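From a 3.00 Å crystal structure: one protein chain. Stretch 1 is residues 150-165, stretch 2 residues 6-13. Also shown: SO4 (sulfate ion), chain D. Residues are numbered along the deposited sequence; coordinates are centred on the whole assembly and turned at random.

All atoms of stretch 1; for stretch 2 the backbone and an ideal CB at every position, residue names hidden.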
# COMPACT_ATOMS: atom_id res chain seq x y z
N ASP A 150 16.91 -6.08 -5.85
CA ASP A 150 15.87 -5.06 -5.77
C ASP A 150 14.77 -5.48 -4.79
O ASP A 150 14.34 -4.69 -3.95
CB ASP A 150 15.27 -4.83 -7.16
CG ASP A 150 14.00 -4.01 -7.11
OD1 ASP A 150 13.98 -2.97 -6.41
OD2 ASP A 150 13.01 -4.40 -7.77
N PHE A 151 14.33 -6.73 -4.90
CA PHE A 151 13.31 -7.28 -4.02
C PHE A 151 13.75 -7.20 -2.57
O PHE A 151 13.07 -6.62 -1.73
CB PHE A 151 13.03 -8.74 -4.37
CG PHE A 151 12.18 -9.47 -3.36
CD1 PHE A 151 10.85 -9.12 -3.16
CD2 PHE A 151 12.71 -10.51 -2.61
CE1 PHE A 151 10.06 -9.80 -2.23
CE2 PHE A 151 11.92 -11.19 -1.68
CZ PHE A 151 10.60 -10.84 -1.49
N GLU A 152 14.90 -7.80 -2.30
CA GLU A 152 15.46 -7.84 -0.95
C GLU A 152 15.73 -6.45 -0.43
O GLU A 152 15.80 -6.23 0.78
CB GLU A 152 16.74 -8.66 -0.96
CG GLU A 152 16.55 -10.01 -1.62
CD GLU A 152 17.80 -10.83 -1.62
OE1 GLU A 152 18.86 -10.30 -2.00
OE2 GLU A 152 17.72 -12.02 -1.24
N ARG A 153 15.88 -5.50 -1.34
CA ARG A 153 16.15 -4.13 -0.96
C ARG A 153 14.92 -3.53 -0.29
O ARG A 153 15.04 -2.69 0.60
CB ARG A 153 16.53 -3.33 -2.20
CG ARG A 153 17.10 -1.96 -1.91
CD ARG A 153 17.46 -1.29 -3.22
NE ARG A 153 16.33 -1.34 -4.14
CZ ARG A 153 15.12 -0.86 -3.87
NH1 ARG A 153 14.90 -0.28 -2.69
NH2 ARG A 153 14.14 -0.95 -4.76
N ARG A 154 13.74 -3.96 -0.73
CA ARG A 154 12.48 -3.48 -0.16
C ARG A 154 12.07 -4.35 1.01
O ARG A 154 11.75 -3.85 2.09
CB ARG A 154 11.37 -3.48 -1.21
CG ARG A 154 11.61 -2.54 -2.38
CD ARG A 154 10.53 -2.67 -3.44
NE ARG A 154 10.94 -2.01 -4.68
CZ ARG A 154 10.29 -2.10 -5.84
NH1 ARG A 154 9.18 -2.82 -5.93
NH2 ARG A 154 10.76 -1.47 -6.91
N TRP A 155 12.07 -5.66 0.79
CA TRP A 155 11.68 -6.61 1.83
C TRP A 155 12.38 -6.31 3.15
O TRP A 155 11.82 -6.55 4.22
CB TRP A 155 12.01 -8.04 1.39
CG TRP A 155 11.60 -9.08 2.38
CD1 TRP A 155 12.30 -9.49 3.48
CD2 TRP A 155 10.38 -9.83 2.38
NE1 TRP A 155 11.59 -10.45 4.17
CE2 TRP A 155 10.40 -10.67 3.51
CE3 TRP A 155 9.26 -9.86 1.54
CZ2 TRP A 155 9.35 -11.55 3.82
CZ3 TRP A 155 8.21 -10.72 1.84
CH2 TRP A 155 8.27 -11.56 2.98
N LYS A 156 13.59 -5.78 3.07
CA LYS A 156 14.35 -5.44 4.26
C LYS A 156 13.55 -4.42 5.08
O LYS A 156 13.35 -4.59 6.28
CB LYS A 156 15.71 -4.84 3.88
CG LYS A 156 16.86 -5.18 4.83
CD LYS A 156 16.66 -4.63 6.24
CE LYS A 156 17.84 -5.00 7.14
NZ LYS A 156 17.72 -4.50 8.54
N LYS A 157 13.07 -3.38 4.40
CA LYS A 157 12.30 -2.31 5.02
C LYS A 157 11.09 -2.83 5.77
O LYS A 157 10.85 -2.47 6.92
CB LYS A 157 11.83 -1.29 3.97
CG LYS A 157 11.04 -0.12 4.56
CD LYS A 157 10.48 0.81 3.49
CE LYS A 157 11.57 1.46 2.65
NZ LYS A 157 11.00 2.24 1.51
N GLN A 158 10.31 -3.68 5.12
CA GLN A 158 9.12 -4.23 5.74
C GLN A 158 9.50 -5.13 6.91
O GLN A 158 10.41 -5.95 6.79
CB GLN A 158 8.32 -5.04 4.73
CG GLN A 158 7.73 -4.22 3.62
CD GLN A 158 6.84 -5.04 2.74
OE1 GLN A 158 7.29 -6.00 2.12
NE2 GLN A 158 5.57 -4.68 2.68
N MSE A 159 8.79 -4.98 8.02
CA MSE A 159 9.06 -5.77 9.21
C MSE A 159 8.79 -7.25 8.95
O MSE A 159 8.07 -7.61 8.02
CB MSE A 159 8.20 -5.31 10.38
CG MSE A 159 6.74 -5.67 10.26
SE MSE A 159 5.85 -5.65 11.98
CE MSE A 159 5.70 -3.74 12.20
N PRO A 160 9.36 -8.13 9.79
CA PRO A 160 9.16 -9.58 9.66
C PRO A 160 7.69 -9.92 9.54
O PRO A 160 6.92 -9.73 10.48
CB PRO A 160 9.78 -10.12 10.94
CG PRO A 160 10.91 -9.18 11.17
CD PRO A 160 10.27 -7.83 10.91
N ILE A 161 7.31 -10.43 8.37
CA ILE A 161 5.92 -10.80 8.10
C ILE A 161 5.38 -11.73 9.19
O ILE A 161 4.20 -11.68 9.54
CB ILE A 161 5.79 -11.51 6.72
CG1 ILE A 161 4.31 -11.74 6.39
CG2 ILE A 161 6.54 -12.84 6.73
CD1 ILE A 161 3.52 -10.45 6.22
N GLU A 162 6.26 -12.57 9.73
CA GLU A 162 5.89 -13.51 10.77
C GLU A 162 5.52 -12.78 12.06
O GLU A 162 4.98 -13.38 12.99
CB GLU A 162 7.04 -14.49 11.01
CG GLU A 162 7.70 -14.97 9.72
CD GLU A 162 7.92 -16.47 9.69
OE1 GLU A 162 8.61 -16.95 8.76
OE2 GLU A 162 7.39 -17.16 10.58
N GLU A 163 5.81 -11.48 12.11
CA GLU A 163 5.49 -10.67 13.28
C GLU A 163 4.28 -9.80 12.92
O GLU A 163 3.39 -9.58 13.75
CB GLU A 163 6.68 -9.78 13.66
CG GLU A 163 7.09 -9.81 15.16
CD GLU A 163 6.18 -8.99 16.08
OE1 GLU A 163 6.05 -7.76 15.87
OE2 GLU A 163 5.61 -9.57 17.03
N LYS A 164 4.24 -9.31 11.68
CA LYS A 164 3.14 -8.47 11.21
C LYS A 164 1.81 -9.18 11.36
O LYS A 164 0.80 -8.56 11.69
CB LYS A 164 3.35 -8.07 9.74
CG LYS A 164 2.16 -7.32 9.14
CD LYS A 164 2.46 -6.77 7.74
CE LYS A 164 3.39 -5.57 7.78
NZ LYS A 164 3.58 -4.99 6.43
N VAL A 165 1.81 -10.48 11.10
CA VAL A 165 0.59 -11.29 11.21
C VAL A 165 -0.10 -11.06 12.55
O VAL A 165 -1.33 -11.13 12.64
CB VAL A 165 0.91 -12.79 11.09
CG1 VAL A 165 1.87 -13.21 12.18
CG2 VAL A 165 -0.38 -13.59 11.18
N UNK A 6 -6.06 -3.37 4.16
CA UNK A 6 -5.50 -4.61 3.66
C UNK A 6 -4.01 -4.41 3.54
O UNK A 6 -3.56 -3.57 2.77
CB UNK A 6 -6.12 -5.02 2.32
N UNK A 7 -3.23 -5.18 4.28
CA UNK A 7 -1.79 -5.04 4.22
C UNK A 7 -1.05 -6.35 3.99
O UNK A 7 -1.66 -7.40 3.76
CB UNK A 7 -1.29 -4.40 5.52
N UNK A 8 0.28 -6.28 4.06
CA UNK A 8 1.12 -7.44 3.86
C UNK A 8 2.48 -7.01 3.37
O UNK A 8 2.84 -5.84 3.49
CB UNK A 8 0.48 -8.42 2.88
N UNK A 9 3.25 -7.95 2.84
CA UNK A 9 4.57 -7.63 2.32
C UNK A 9 4.61 -7.76 0.80
O UNK A 9 3.74 -8.37 0.18
CB UNK A 9 5.62 -8.54 2.96
N UNK A 10 5.64 -7.17 0.20
CA UNK A 10 5.79 -7.21 -1.24
C UNK A 10 5.85 -8.65 -1.75
O UNK A 10 6.64 -9.47 -1.27
CB UNK A 10 7.05 -6.44 -1.66
N UNK A 11 4.98 -8.95 -2.71
CA UNK A 11 4.93 -10.28 -3.27
C UNK A 11 4.17 -11.28 -2.43
O UNK A 11 4.49 -12.46 -2.44
CB UNK A 11 6.36 -10.79 -3.49
N UNK A 12 3.17 -10.82 -1.68
CA UNK A 12 2.39 -11.71 -0.83
C UNK A 12 1.03 -12.00 -1.43
O UNK A 12 0.35 -12.94 -1.01
CB UNK A 12 2.23 -11.11 0.57
N UNK A 13 0.65 -11.19 -2.41
CA UNK A 13 -0.63 -11.36 -3.07
C UNK A 13 -1.62 -10.26 -2.73
O UNK A 13 -2.81 -10.39 -3.05
CB UNK A 13 -1.23 -12.72 -2.70
S SO4 D . 1.93 -8.14 -3.78
O1 SO4 D . 1.85 -9.34 -4.64
O2 SO4 D . 0.78 -7.27 -4.07
O3 SO4 D . 3.18 -7.40 -4.06
O4 SO4 D . 1.89 -8.54 -2.36

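Position 6 lies in a strand, and nothing of stretch 1 comes within 5.5 Å of its ideal CB. The extended backbone angles admit most residues, beta-branched ones included. The deposited residue is Leu 6, which makes no contact with stretch 1.

At position 7 the CA-to-CB bond points toward stretch 1, and the nearest atom there is Lys 164 CD, 5.0 Å from the ideal CB. The aliphatic part of the lysine would accept a small apolar group, and its ammonium would favour an oxygen; serine, threonine, valine or an acid are all reasonable. Thr 7 is found, with OG1 3.8 Å from Lys 164 NZ, too far for a firm polar bond.

Position 8 has phi/psi of 154/-164, at which a CB would be jammed against the carbonyl O of position 7. This calls for glycine, and Gly 8 is present. Its carbonyl O accepts a hydrogen bond from Lys 164 NZ at 3.1 Å.

Position 9 points toward stretch 1 into a confined site: its ideal CB is 3.1 Å from Gln 158 OE1, 3.6 Å from Trp 155 CZ3 and 4.3 Å from Ile 161 CD1. With the Gln 158 amide and the Lys 164 ammonium close by, a short side chain bearing an amide, hydroxyl or carboxylate is plausible, such as serine, aspartate or asparagine. Asn 9 fills it, with OD1 over one face of the Trp 155 indole and 3.5 Å from Ile 161 CB. Its ND2 turns back to donate to Gly 8 O at 3.1 Å, the same carbonyl that Lys 164 NZ reaches.

At position 10 the backbone N donates to Gln 158 OE1 at 2.8 Å, a nearly straight bond that any residue but proline could make. The CB points sideways, 4.5 Å from Phe 151 CE1 and 5.2 Å from Trp 155 CE3, so valine, leucine, isoleucine or methionine would suit. Ile 10 places CG2 3.5 Å from Phe 151 CE1 and 3.9 Å from Trp 155 CE3.

Position 11 lies in a type II turn with positive phi, which favours glycine, although asparagine is also tolerated there. Gly 11 donates its N to sulfate O3 at 2.7 Å.

Position 12 points toward stretch 1, but no atom lies within 5.5 Å of its ideal CB; small or medium side chains would fit. Cys 12 brings SG to 4.4 Å from Trp 155 CZ3, while its N donates to sulfate O4 at 2.7 Å.

Position 13, at 109/11, again demands glycine. Gly 13 occupies the N-cap position, right before a helix, and its N donates to sulfate O4 at 2.9 Å.

Stretch 2, residues 6-13: LTGNIGCG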
# COMPACT_ATOMS: atom_id res chain seq x y z
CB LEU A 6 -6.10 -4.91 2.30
CG LEU A 6 -6.11 -6.36 1.85
CD1 LEU A 6 -6.67 -6.38 0.44
CD2 LEU A 6 -4.72 -6.97 1.90
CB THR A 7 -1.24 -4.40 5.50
OG1 THR A 7 0.12 -3.99 5.29
CG2 THR A 7 -1.29 -5.39 6.65
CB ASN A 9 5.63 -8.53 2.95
CG ASN A 9 6.09 -8.02 4.31
OD1 ASN A 9 6.93 -8.64 4.97
ND2 ASN A 9 5.54 -6.88 4.73
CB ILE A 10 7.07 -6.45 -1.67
CG1 ILE A 10 7.22 -6.48 -3.19
CG2 ILE A 10 8.29 -7.04 -0.99
CD1 ILE A 10 6.07 -5.80 -3.93
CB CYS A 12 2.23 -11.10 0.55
SG CYS A 12 3.80 -11.04 1.45
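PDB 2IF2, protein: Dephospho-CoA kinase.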